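Local coordinates for protein isomaltodextranase (PDB 5AWO) that hydrolyses the alpha-1,6-glucosidic linkages of dextran-type polysaccharides, releasing successive isomaltose units from the non-reducing ends of the chains, at residues 52-57 and 101-106; 264-269 and 311-316; 438-443 and 460-465; 516-521 and 589-594. All coordinates share one frame; numbering follows the deposited sequence.

Contact 1. Residues 52-57 and 101-106; sequences APIPEN and DSWQHD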
# COMPACT_ATOMS: atom_id res chain seq x y z
N ALA A 52 13.76 -22.12 -9.34
CA ALA A 52 14.10 -22.05 -10.76
C ALA A 52 13.23 -21.03 -11.46
O ALA A 52 12.09 -20.84 -11.07
CB ALA A 52 13.86 -23.40 -11.39
N PRO A 53 13.75 -20.41 -12.55
CA PRO A 53 12.90 -19.58 -13.38
C PRO A 53 11.74 -20.35 -14.01
O PRO A 53 11.87 -21.54 -14.36
CB PRO A 53 13.87 -19.03 -14.44
CG PRO A 53 14.95 -20.04 -14.51
CD PRO A 53 15.10 -20.58 -13.10
N ILE A 54 10.59 -19.71 -14.14
CA ILE A 54 9.44 -20.41 -14.72
C ILE A 54 9.70 -20.67 -16.21
O ILE A 54 10.04 -19.75 -16.95
CB ILE A 54 8.11 -19.66 -14.49
CG1 ILE A 54 6.90 -20.57 -14.82
CG2 ILE A 54 8.06 -18.35 -15.27
CD1 ILE A 54 5.53 -20.00 -14.50
N PRO A 55 9.54 -21.93 -16.65
CA PRO A 55 9.56 -22.16 -18.09
C PRO A 55 8.48 -21.42 -18.85
O PRO A 55 7.39 -21.19 -18.35
CB PRO A 55 9.37 -23.68 -18.22
CG PRO A 55 9.86 -24.23 -16.94
CD PRO A 55 9.43 -23.20 -15.90
N GLU A 56 8.78 -21.05 -20.10
CA GLU A 56 7.86 -20.28 -20.87
C GLU A 56 6.53 -21.00 -21.06
O GLU A 56 5.50 -20.36 -21.05
CB GLU A 56 8.46 -19.93 -22.25
CG GLU A 56 7.75 -18.82 -22.97
CD GLU A 56 8.42 -18.42 -24.27
OE1 GLU A 56 9.01 -19.32 -24.91
OE2 GLU A 56 8.37 -17.22 -24.62
N ASN A 57 6.55 -22.33 -21.28
CA ASN A 57 5.27 -23.03 -21.42
C ASN A 57 4.44 -23.05 -20.15
O ASN A 57 3.20 -23.00 -20.21
CB ASN A 57 5.43 -24.48 -21.90
CG ASN A 57 4.09 -25.06 -22.33
OD1 ASN A 57 3.42 -24.51 -23.20
ND2 ASN A 57 3.64 -26.11 -21.65
N ASP A 101 16.53 -16.40 -20.83
CA ASP A 101 17.17 -16.70 -22.12
C ASP A 101 16.57 -17.92 -22.85
O ASP A 101 16.76 -18.05 -24.05
CB ASP A 101 18.69 -16.89 -21.95
CG ASP A 101 19.43 -15.61 -21.63
OD1 ASP A 101 18.83 -14.51 -21.70
OD2 ASP A 101 20.62 -15.72 -21.29
N SER A 102 15.88 -18.82 -22.12
CA SER A 102 15.20 -19.99 -22.73
C SER A 102 13.92 -19.63 -23.47
O SER A 102 13.39 -20.45 -24.25
CB SER A 102 14.89 -21.07 -21.69
OG SER A 102 13.89 -20.64 -20.78
N TRP A 103 13.38 -18.45 -23.21
CA TRP A 103 12.10 -18.03 -23.75
C TRP A 103 12.28 -17.74 -25.24
O TRP A 103 13.28 -17.15 -25.65
CB TRP A 103 11.57 -16.80 -23.00
CG TRP A 103 10.96 -17.14 -21.66
CD1 TRP A 103 11.32 -18.16 -20.84
CD2 TRP A 103 9.87 -16.48 -21.05
NE1 TRP A 103 10.48 -18.19 -19.74
CE2 TRP A 103 9.59 -17.16 -19.84
CE3 TRP A 103 9.08 -15.38 -21.40
CZ2 TRP A 103 8.57 -16.74 -18.98
CZ3 TRP A 103 8.06 -14.98 -20.54
CH2 TRP A 103 7.83 -15.67 -19.33
N GLN A 104 11.30 -18.16 -26.04
CA GLN A 104 11.28 -17.90 -27.48
C GLN A 104 10.67 -16.57 -27.84
O GLN A 104 10.83 -16.09 -28.97
CB GLN A 104 10.53 -19.03 -28.18
CG GLN A 104 11.21 -20.38 -28.04
CD GLN A 104 10.44 -21.50 -28.73
OE1 GLN A 104 9.32 -21.84 -28.34
NE2 GLN A 104 11.04 -22.08 -29.77
N HIS A 105 9.94 -15.95 -26.90
CA HIS A 105 9.24 -14.72 -27.18
C HIS A 105 9.66 -13.65 -26.19
O HIS A 105 9.98 -13.98 -25.05
CB HIS A 105 7.74 -14.93 -27.09
CG HIS A 105 7.24 -16.05 -27.93
ND1 HIS A 105 7.07 -15.93 -29.29
CD2 HIS A 105 6.85 -17.31 -27.61
CE1 HIS A 105 6.62 -17.07 -29.78
NE2 HIS A 105 6.47 -17.93 -28.78
N ASP A 106 9.62 -12.40 -26.64
CA ASP A 106 10.03 -11.24 -25.86
C ASP A 106 8.87 -10.66 -25.03
O ASP A 106 7.74 -11.17 -25.05
CB ASP A 106 10.75 -10.18 -26.76
CG ASP A 106 9.84 -9.50 -27.76
OD1 ASP A 106 8.61 -9.66 -27.73
OD2 ASP A 106 10.40 -8.75 -28.60
O HOH W 1 11.34 -21.83 -21.14
O HOH W 2 7.32 -20.56 -26.78
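At the rim of the GH27 catalytic barrel, the N-terminus of helix 56-68, with P55 in the N-cap position, meets the loop that leads into helix 107-116. The carboxylate of E56 carries most of the polar contact. E56 OE1 accepts from Q104 N at 2.8 Å, a nearly straight bond (170°) that arrives from above the carboxylate plane. E56 OE2 takes H105 N on its syn lone pair at 3.0 Å and also accepts from W110 NE1 of helix 107-116. Two adjacent backbone N-H groups and an indole thus fix the rotation of the group. A third direct bond runs from W103 NE1 to I54 O, 3.2 Å, with the acceptor in the plane of the indole.

The stem of E56 makes most of the apolar contact. With CG anti to the backbone N (chi1 -163°) and the chain extended, the methylenes pass over one face of W103, and E56 CB stands 3.6 Å from the centroid of the five-membered ring, a CH-pi contact only 7° off the normal. I54 CG2 touches the indole at CZ2.

One water accepts from E56 N and donates to S102 OG; a second donates to E56 OE1 and Q104 OE1.

Contact 2. Residues 264-269 and 311-316; sequences VRINAD and LILDGD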
# COMPACT_ATOMS: atom_id res chain seq x y z
N VAL A 264 4.70 -0.93 -0.41
CA VAL A 264 5.85 -1.45 0.33
C VAL A 264 5.54 -2.81 0.96
O VAL A 264 4.50 -3.00 1.60
CB VAL A 264 6.34 -0.52 1.45
CG1 VAL A 264 7.05 0.68 0.83
CG2 VAL A 264 5.21 -0.11 2.39
N ARG A 265 6.44 -3.77 0.77
CA ARG A 265 6.32 -5.04 1.52
C ARG A 265 6.45 -4.81 3.01
O ARG A 265 7.38 -4.13 3.45
CB ARG A 265 7.36 -6.05 1.05
CG ARG A 265 6.93 -6.88 -0.14
CD ARG A 265 6.08 -8.10 0.26
NE ARG A 265 6.91 -8.96 1.11
CZ ARG A 265 7.95 -9.67 0.67
NH1 ARG A 265 8.17 -9.81 -0.63
NH2 ARG A 265 8.78 -10.24 1.54
N ILE A 266 5.56 -5.46 3.77
CA ILE A 266 5.55 -5.32 5.22
C ILE A 266 5.82 -6.62 5.98
O ILE A 266 5.70 -6.65 7.21
CB ILE A 266 4.25 -4.63 5.68
CG1 ILE A 266 2.96 -5.34 5.21
CG2 ILE A 266 4.27 -3.18 5.24
CD1 ILE A 266 2.81 -6.79 5.56
N ASN A 267 6.27 -7.65 5.27
CA ASN A 267 6.49 -8.97 5.84
C ASN A 267 7.66 -9.66 5.19
O ASN A 267 8.06 -9.28 4.10
CB ASN A 267 5.25 -9.86 5.74
CG ASN A 267 4.77 -10.09 4.29
OD1 ASN A 267 4.93 -9.23 3.41
ND2 ASN A 267 4.07 -11.20 4.09
N ALA A 268 8.18 -10.70 5.86
CA ALA A 268 9.09 -11.63 5.23
C ALA A 268 8.41 -12.34 4.06
O ALA A 268 7.17 -12.43 4.01
CB ALA A 268 9.54 -12.65 6.26
N ASP A 269 9.19 -12.87 3.12
CA ASP A 269 8.63 -13.52 1.95
C ASP A 269 7.62 -14.61 2.33
O ASP A 269 7.80 -15.32 3.31
CB ASP A 269 9.73 -14.22 1.13
CG ASP A 269 10.72 -13.27 0.46
OD1 ASP A 269 10.68 -12.04 0.65
OD2 ASP A 269 11.59 -13.78 -0.28
N LEU A 311 0.94 5.12 1.47
CA LEU A 311 1.41 3.88 0.88
C LEU A 311 0.31 2.81 0.93
O LEU A 311 -0.51 2.76 1.86
CB LEU A 311 2.63 3.36 1.63
CG LEU A 311 3.95 4.04 1.28
CD1 LEU A 311 4.99 3.72 2.31
CD2 LEU A 311 4.40 3.63 -0.12
N ILE A 312 0.32 1.96 -0.08
CA ILE A 312 -0.38 0.67 -0.02
C ILE A 312 0.55 -0.37 0.61
O ILE A 312 1.69 -0.54 0.18
CB ILE A 312 -0.87 0.24 -1.42
CG1 ILE A 312 -1.98 1.17 -1.91
CG2 ILE A 312 -1.38 -1.20 -1.40
CD1 ILE A 312 -2.26 1.13 -3.37
N LEU A 313 0.09 -1.02 1.67
CA LEU A 313 0.88 -2.07 2.32
C LEU A 313 0.71 -3.41 1.62
O LEU A 313 -0.39 -3.82 1.30
CB LEU A 313 0.49 -2.15 3.80
CG LEU A 313 0.50 -0.85 4.58
CD1 LEU A 313 0.22 -1.09 6.06
CD2 LEU A 313 1.79 -0.06 4.42
N ASP A 314 1.84 -4.05 1.38
CA ASP A 314 1.92 -5.25 0.57
C ASP A 314 2.24 -6.45 1.44
O ASP A 314 3.34 -6.55 1.95
CB ASP A 314 2.99 -5.02 -0.51
CG ASP A 314 3.28 -6.22 -1.41
OD1 ASP A 314 2.59 -7.25 -1.33
OD2 ASP A 314 4.24 -6.10 -2.22
N GLY A 315 1.26 -7.35 1.59
CA GLY A 315 1.44 -8.58 2.34
C GLY A 315 1.95 -9.76 1.55
O GLY A 315 1.89 -10.89 2.02
N ASP A 316 2.47 -9.50 0.35
CA ASP A 316 3.14 -10.50 -0.49
C ASP A 316 2.15 -11.42 -1.17
O ASP A 316 1.13 -10.93 -1.67
CB ASP A 316 4.29 -11.22 0.24
CG ASP A 316 5.37 -11.69 -0.72
OD1 ASP A 316 5.74 -10.90 -1.62
OD2 ASP A 316 5.90 -12.82 -0.51
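Three backbone hydrogen bonds tie 264-269 to 311-316. V264 N donates to I312 O nearly along the C=O axis, V264 O receives D314 N at 2.9 Å from above the carbonyl plane, and I266 N closes the ladder on D314 O, in the plane of that carbonyl. D314 O is also approached by R265 CA in a CA-H...O contact.

Past the strand ends the side chains take over. N267 ND2 donates to G315 O at 3.0 Å, meeting the carbonyl from well above its plane. The bent chain of R265 (chi2 -84°, chi3 -62°) folds its guanidinium back over this turn. R265 NE donates to N267 OD1 and R265 NH2 to N267 O; R265 NH2 also binds the anti lone pair of D269 OD1 in a salt bridge, and R265 NH1 forms a second salt bridge with D316 OD1 at 2.8 Å. The D316 carboxylate lies over one face of the guanidinium, offset toward its rim, the planes 43° apart, whereas D269 OD1 sits at its edge.

The strands belong to the parallel barrel of the TIM fold, with V264 opposite L313 and R265 opposite D314. R265 lies about 6 Å, side chain to side chain, from D201, the probable nucleophile. R199 forms salt bridges with both D314 OD2 and D316 OD1, so the charge network extends to strand 197-200. It would be expected to keep these buried aspartates ionised.

D314 OD1 accepts D316 N in an Asx turn. On the face that carries V264 and L313, V264 CG2 meets L313 CD2; L311 CD1, 3.8 Å from V264 CG2, and I266 CG2 add to the cluster from flanking loop residues.

Contact 3. Residues 438-443 and 460-465; sequences DLWEHR and SAIFRV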
# COMPACT_ATOMS: atom_id res chain seq x y z
N ASP A 438 -22.58 -10.21 6.84
CA ASP A 438 -21.47 -11.19 6.91
C ASP A 438 -21.17 -11.66 5.48
O ASP A 438 -22.02 -12.20 4.79
CB ASP A 438 -21.89 -12.36 7.81
CG ASP A 438 -20.82 -13.41 7.98
OD1 ASP A 438 -20.12 -13.67 7.01
OD2 ASP A 438 -20.72 -13.97 9.08
N LEU A 439 -19.95 -11.37 5.00
CA LEU A 439 -19.64 -11.52 3.60
C LEU A 439 -19.22 -12.93 3.18
O LEU A 439 -19.17 -13.21 2.00
CB LEU A 439 -18.56 -10.53 3.14
CG LEU A 439 -18.86 -9.08 3.46
CD1 LEU A 439 -17.78 -8.18 2.91
CD2 LEU A 439 -20.22 -8.64 2.95
N TRP A 440 -19.00 -13.81 4.14
CA TRP A 440 -18.77 -15.24 3.81
C TRP A 440 -20.03 -16.06 3.98
O TRP A 440 -20.25 -17.02 3.24
CB TRP A 440 -17.59 -15.83 4.62
CG TRP A 440 -16.28 -15.38 4.09
CD1 TRP A 440 -15.49 -14.40 4.61
CD2 TRP A 440 -15.62 -15.85 2.90
NE1 TRP A 440 -14.37 -14.24 3.83
CE2 TRP A 440 -14.43 -15.11 2.77
CE3 TRP A 440 -15.92 -16.81 1.94
CZ2 TRP A 440 -13.54 -15.32 1.72
CZ3 TRP A 440 -15.05 -17.01 0.89
CH2 TRP A 440 -13.88 -16.27 0.78
N GLU A 441 -20.88 -15.70 4.96
CA GLU A 441 -22.23 -16.30 5.04
C GLU A 441 -23.14 -15.72 3.96
O GLU A 441 -24.16 -16.33 3.61
CB GLU A 441 -22.85 -16.08 6.41
CG GLU A 441 -22.11 -16.79 7.54
CD GLU A 441 -22.82 -16.67 8.89
OE1 GLU A 441 -23.82 -15.94 9.00
OE2 GLU A 441 -22.38 -17.29 9.90
N HIS A 442 -22.79 -14.56 3.41
CA HIS A 442 -23.67 -13.84 2.49
C HIS A 442 -25.04 -13.64 3.17
O HIS A 442 -26.07 -14.00 2.61
CB HIS A 442 -23.79 -14.53 1.13
CG HIS A 442 -22.47 -14.81 0.50
ND1 HIS A 442 -21.72 -13.83 -0.11
CD2 HIS A 442 -21.75 -15.95 0.41
CE1 HIS A 442 -20.61 -14.36 -0.58
NE2 HIS A 442 -20.60 -15.64 -0.27
N ARG A 443 -25.01 -13.02 4.34
CA ARG A 443 -26.18 -12.96 5.23
C ARG A 443 -26.32 -11.55 5.80
O ARG A 443 -25.39 -10.99 6.36
CB ARG A 443 -26.01 -13.94 6.39
CG ARG A 443 -27.16 -13.90 7.39
CD ARG A 443 -27.01 -14.85 8.57
NE ARG A 443 -27.22 -16.25 8.18
CZ ARG A 443 -28.41 -16.84 8.04
NH1 ARG A 443 -29.54 -16.17 8.27
NH2 ARG A 443 -28.46 -18.10 7.67
N SER A 460 -11.74 -16.27 10.99
CA SER A 460 -11.99 -14.85 10.92
C SER A 460 -13.40 -14.61 10.37
O SER A 460 -14.07 -15.55 9.92
CB SER A 460 -10.94 -14.18 10.04
OG SER A 460 -10.92 -14.73 8.75
N ALA A 461 -13.81 -13.34 10.41
CA ALA A 461 -15.06 -12.92 9.84
C ALA A 461 -14.88 -11.53 9.26
O ALA A 461 -14.08 -10.74 9.78
CB ALA A 461 -16.15 -12.89 10.88
N ILE A 462 -15.58 -11.24 8.17
CA ILE A 462 -15.50 -9.93 7.55
C ILE A 462 -16.91 -9.48 7.17
O ILE A 462 -17.75 -10.26 6.69
CB ILE A 462 -14.50 -9.91 6.36
CG1 ILE A 462 -14.10 -8.51 5.95
CG2 ILE A 462 -14.99 -10.72 5.19
CD1 ILE A 462 -12.91 -8.44 5.01
N PHE A 463 -17.15 -8.19 7.42
CA PHE A 463 -18.49 -7.61 7.34
C PHE A 463 -18.46 -6.33 6.52
O PHE A 463 -17.49 -5.56 6.56
CB PHE A 463 -19.01 -7.25 8.74
CG PHE A 463 -19.03 -8.39 9.72
CD1 PHE A 463 -20.16 -9.21 9.83
CD2 PHE A 463 -17.93 -8.65 10.52
CE1 PHE A 463 -20.18 -10.26 10.72
CE2 PHE A 463 -17.94 -9.70 11.40
CZ PHE A 463 -19.07 -10.49 11.51
N ARG A 464 -19.55 -6.10 5.77
CA ARG A 464 -19.85 -4.75 5.26
C ARG A 464 -20.81 -4.14 6.26
O ARG A 464 -21.86 -4.73 6.53
CB ARG A 464 -20.48 -4.81 3.87
CG ARG A 464 -20.96 -3.45 3.33
CD ARG A 464 -19.85 -2.54 2.86
NE ARG A 464 -19.26 -3.01 1.63
CZ ARG A 464 -18.81 -2.26 0.62
NH1 ARG A 464 -18.83 -0.95 0.67
NH2 ARG A 464 -18.29 -2.84 -0.43
N VAL A 465 -20.45 -2.97 6.80
CA VAL A 465 -21.29 -2.23 7.72
C VAL A 465 -21.72 -0.92 7.05
O VAL A 465 -20.90 -0.15 6.54
CB VAL A 465 -20.55 -1.94 9.03
CG1 VAL A 465 -21.45 -1.16 9.99
CG2 VAL A 465 -20.06 -3.25 9.66
O HOH W 3 -17.29 -13.43 7.30
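The indole of W440 meets I462 obliquely, W440 CD1 lying 3.8 Å from I462 CG2, while a water lies at the indole edge, in the ring plane. The NE1 of this indole donates to N334 of helix 326-339. The ring of F463 is likewise approached obliquely: F463 CD1 comes to 3.8 Å from D438 CA and F463 CE1 to 4.0 Å from D438 CB, with the carboxylate plane turned 67° from the ring. Over one face of the H442 imidazole, offset toward its rim, stands L439 O.

One direct hydrogen bond crosses the contact, L439 N to I462 O, at 3.0 Å, nearly straight (173°) and nearly along the C=O axis. Beside it, the same water donates to D438 OD1 and accepts from I462 N. D438 OD1 also receives W440 N, and E441 N at 3.0 Å, so three donors converge on one oxygen.

L439 packs along the backbone of 462-464, with L439 CD2 3.9 Å from R464 CB; L367 of helix 362-370 touches L439, I462 and R464 alike. The guanidinium of R464 leads away to a salt bridge with D370.

D438 and F463 form an antiparallel non-hydrogen-bonded pair, and H442 and R443 both face D438. The geometry is that of a G1 beta bulge in the tight turn joining strands 434-438 and 443-448, held by an Asx motif, in the C-terminal beta-sandwich domain of the GH27 enzymes.

Contact 4. Residues 516-521 and 589-594; sequences VTFAVQ and VTIGRG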
# COMPACT_ATOMS: atom_id res chain seq x y z
N VAL A 516 -4.43 15.06 7.19
CA VAL A 516 -5.36 13.92 7.18
C VAL A 516 -6.11 13.95 5.88
O VAL A 516 -6.55 15.00 5.41
CB VAL A 516 -6.37 13.97 8.34
CG1 VAL A 516 -7.33 12.78 8.30
CG2 VAL A 516 -5.65 14.01 9.67
N THR A 517 -6.24 12.78 5.25
CA THR A 517 -6.95 12.65 3.98
C THR A 517 -8.11 11.69 4.10
O THR A 517 -7.97 10.55 4.61
CB THR A 517 -6.01 12.19 2.84
OG1 THR A 517 -4.98 13.18 2.65
CG2 THR A 517 -6.73 11.95 1.55
N PHE A 518 -9.26 12.14 3.61
CA PHE A 518 -10.51 11.39 3.57
C PHE A 518 -10.91 11.19 2.12
O PHE A 518 -10.81 12.11 1.30
CB PHE A 518 -11.65 12.15 4.26
CG PHE A 518 -11.40 12.50 5.68
CD1 PHE A 518 -11.79 11.65 6.71
CD2 PHE A 518 -10.82 13.73 6.01
CE1 PHE A 518 -11.59 11.99 8.03
CE2 PHE A 518 -10.61 14.06 7.33
CZ PHE A 518 -10.99 13.20 8.35
N ALA A 519 -11.42 10.00 1.80
CA ALA A 519 -12.04 9.78 0.52
C ALA A 519 -13.53 9.88 0.69
O ALA A 519 -14.10 9.24 1.55
CB ALA A 519 -11.68 8.41 -0.02
N VAL A 520 -14.18 10.66 -0.17
CA VAL A 520 -15.61 10.87 -0.06
C VAL A 520 -16.23 10.71 -1.45
O VAL A 520 -15.67 11.14 -2.45
CB VAL A 520 -15.95 12.28 0.53
CG1 VAL A 520 -15.21 12.53 1.82
CG2 VAL A 520 -15.66 13.38 -0.46
N GLN A 521 -17.40 10.07 -1.49
CA GLN A 521 -18.13 9.85 -2.74
C GLN A 521 -19.45 10.63 -2.66
O GLN A 521 -20.16 10.53 -1.66
CB GLN A 521 -18.39 8.35 -2.92
CG GLN A 521 -18.79 7.92 -4.34
CD GLN A 521 -17.61 7.60 -5.25
OE1 GLN A 521 -16.46 7.59 -4.82
NE2 GLN A 521 -17.90 7.35 -6.53
N VAL A 589 -10.57 14.66 0.26
CA VAL A 589 -10.65 15.87 1.09
C VAL A 589 -9.52 15.77 2.08
O VAL A 589 -9.50 14.86 2.93
CB VAL A 589 -12.03 15.98 1.79
CG1 VAL A 589 -12.07 17.21 2.69
CG2 VAL A 589 -13.14 16.07 0.75
N THR A 590 -8.57 16.68 1.95
CA THR A 590 -7.38 16.73 2.79
C THR A 590 -7.38 18.00 3.63
O THR A 590 -7.58 19.11 3.10
CB THR A 590 -6.11 16.61 1.92
OG1 THR A 590 -6.11 15.30 1.31
CG2 THR A 590 -4.83 16.80 2.71
N ILE A 591 -7.14 17.82 4.92
CA ILE A 591 -7.03 18.90 5.91
C ILE A 591 -5.67 18.78 6.57
O ILE A 591 -5.31 17.70 7.05
CB ILE A 591 -8.17 18.87 6.97
CG1 ILE A 591 -7.95 19.94 8.04
CG2 ILE A 591 -8.33 17.48 7.61
CD1 ILE A 591 -9.17 20.23 8.91
N GLY A 592 -4.90 19.88 6.60
CA GLY A 592 -3.57 19.86 7.17
C GLY A 592 -3.10 21.22 7.62
O GLY A 592 -3.75 22.22 7.34
N ARG A 593 -1.98 21.23 8.32
CA ARG A 593 -1.47 22.44 8.96
C ARG A 593 -0.22 22.91 8.23
O ARG A 593 0.87 22.38 8.43
CB ARG A 593 -1.19 22.15 10.43
CG ARG A 593 -1.28 23.38 11.33
CD ARG A 593 -0.09 24.30 11.13
NE ARG A 593 0.06 25.19 12.28
CZ ARG A 593 1.00 26.12 12.38
NH1 ARG A 593 1.86 26.31 11.38
NH2 ARG A 593 1.07 26.84 13.49
N GLY A 594 -0.38 23.94 7.39
CA GLY A 594 0.74 24.52 6.65
C GLY A 594 1.52 25.60 7.41
O GLY A 594 1.16 25.99 8.53
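Four backbone hydrogen bonds lock 516-521 to 589-594 in two reciprocal pairs. V516 N donates to I591 O and I591 N returns to V516 O, both nearly along the C=O axes; F518 N donates to V589 O at 2.8 Å, from above the carbonyl plane, and V589 N to F518 O. Between these rings the non-hydrogen-bonded pair brings T517 CA and T590 CA to 4.3 Å. There the two hydroxyls bond to each other, T517 OG1 to T590 OG1 at 2.8 Å. Both have OG1 anti to the carbonyl carbon (chi1 -62° and -65°), which turns each oxygen toward its partner across the strands. CA-H...O contacts flank the pair, T590 CA to V516 O at 3.2 Å and T517 CA to V589 O at 3.5 Å.

The strand axes run at 163°, antiparallel neighbours in a sheet of the carbohydrate-binding module, a CBM35-type beta sandwich. Strand 542-549 continues the sheet beyond 585-592, through backbone bonds such as T590 with T547.

The face opposite the threonines is apolar. F518 and I591 lie side by side, F518 CE2 4.1 Å from I591 CG2, the methyl meeting the edge of the phenyl ring near its plane. V516 CB touches the same methyl. Both F518 and I591 reach L603 of strand 601-609 in the other sheet. V520 CG2 meets V589 CG2 at 3.9 Å.

Overall arrangement
The four contacts follow one another along the chain without interlocking, each closing before the next opens, and none touches another. Contacts 1 and 2 belong to the catalytic TIM barrel, their centres about 27 Å apart: the first at its periphery, the second between strands 263-265 and 312-314 near the probable catalytic residues. Contact 3 lies in the seven-stranded sheet of the C-terminal beta-sandwich domain, about 25 Å from contact 2 centre to centre. Contact 4 lies in the carbohydrate-binding module, its centre also about 25 Å from that of contact 2. Contacts 1 and 4 have centres about 46 Å apart, on opposite sides of the chain's centre. The catalytic barrel and the module that probably binds carbohydrate are thus separate domains of one chain.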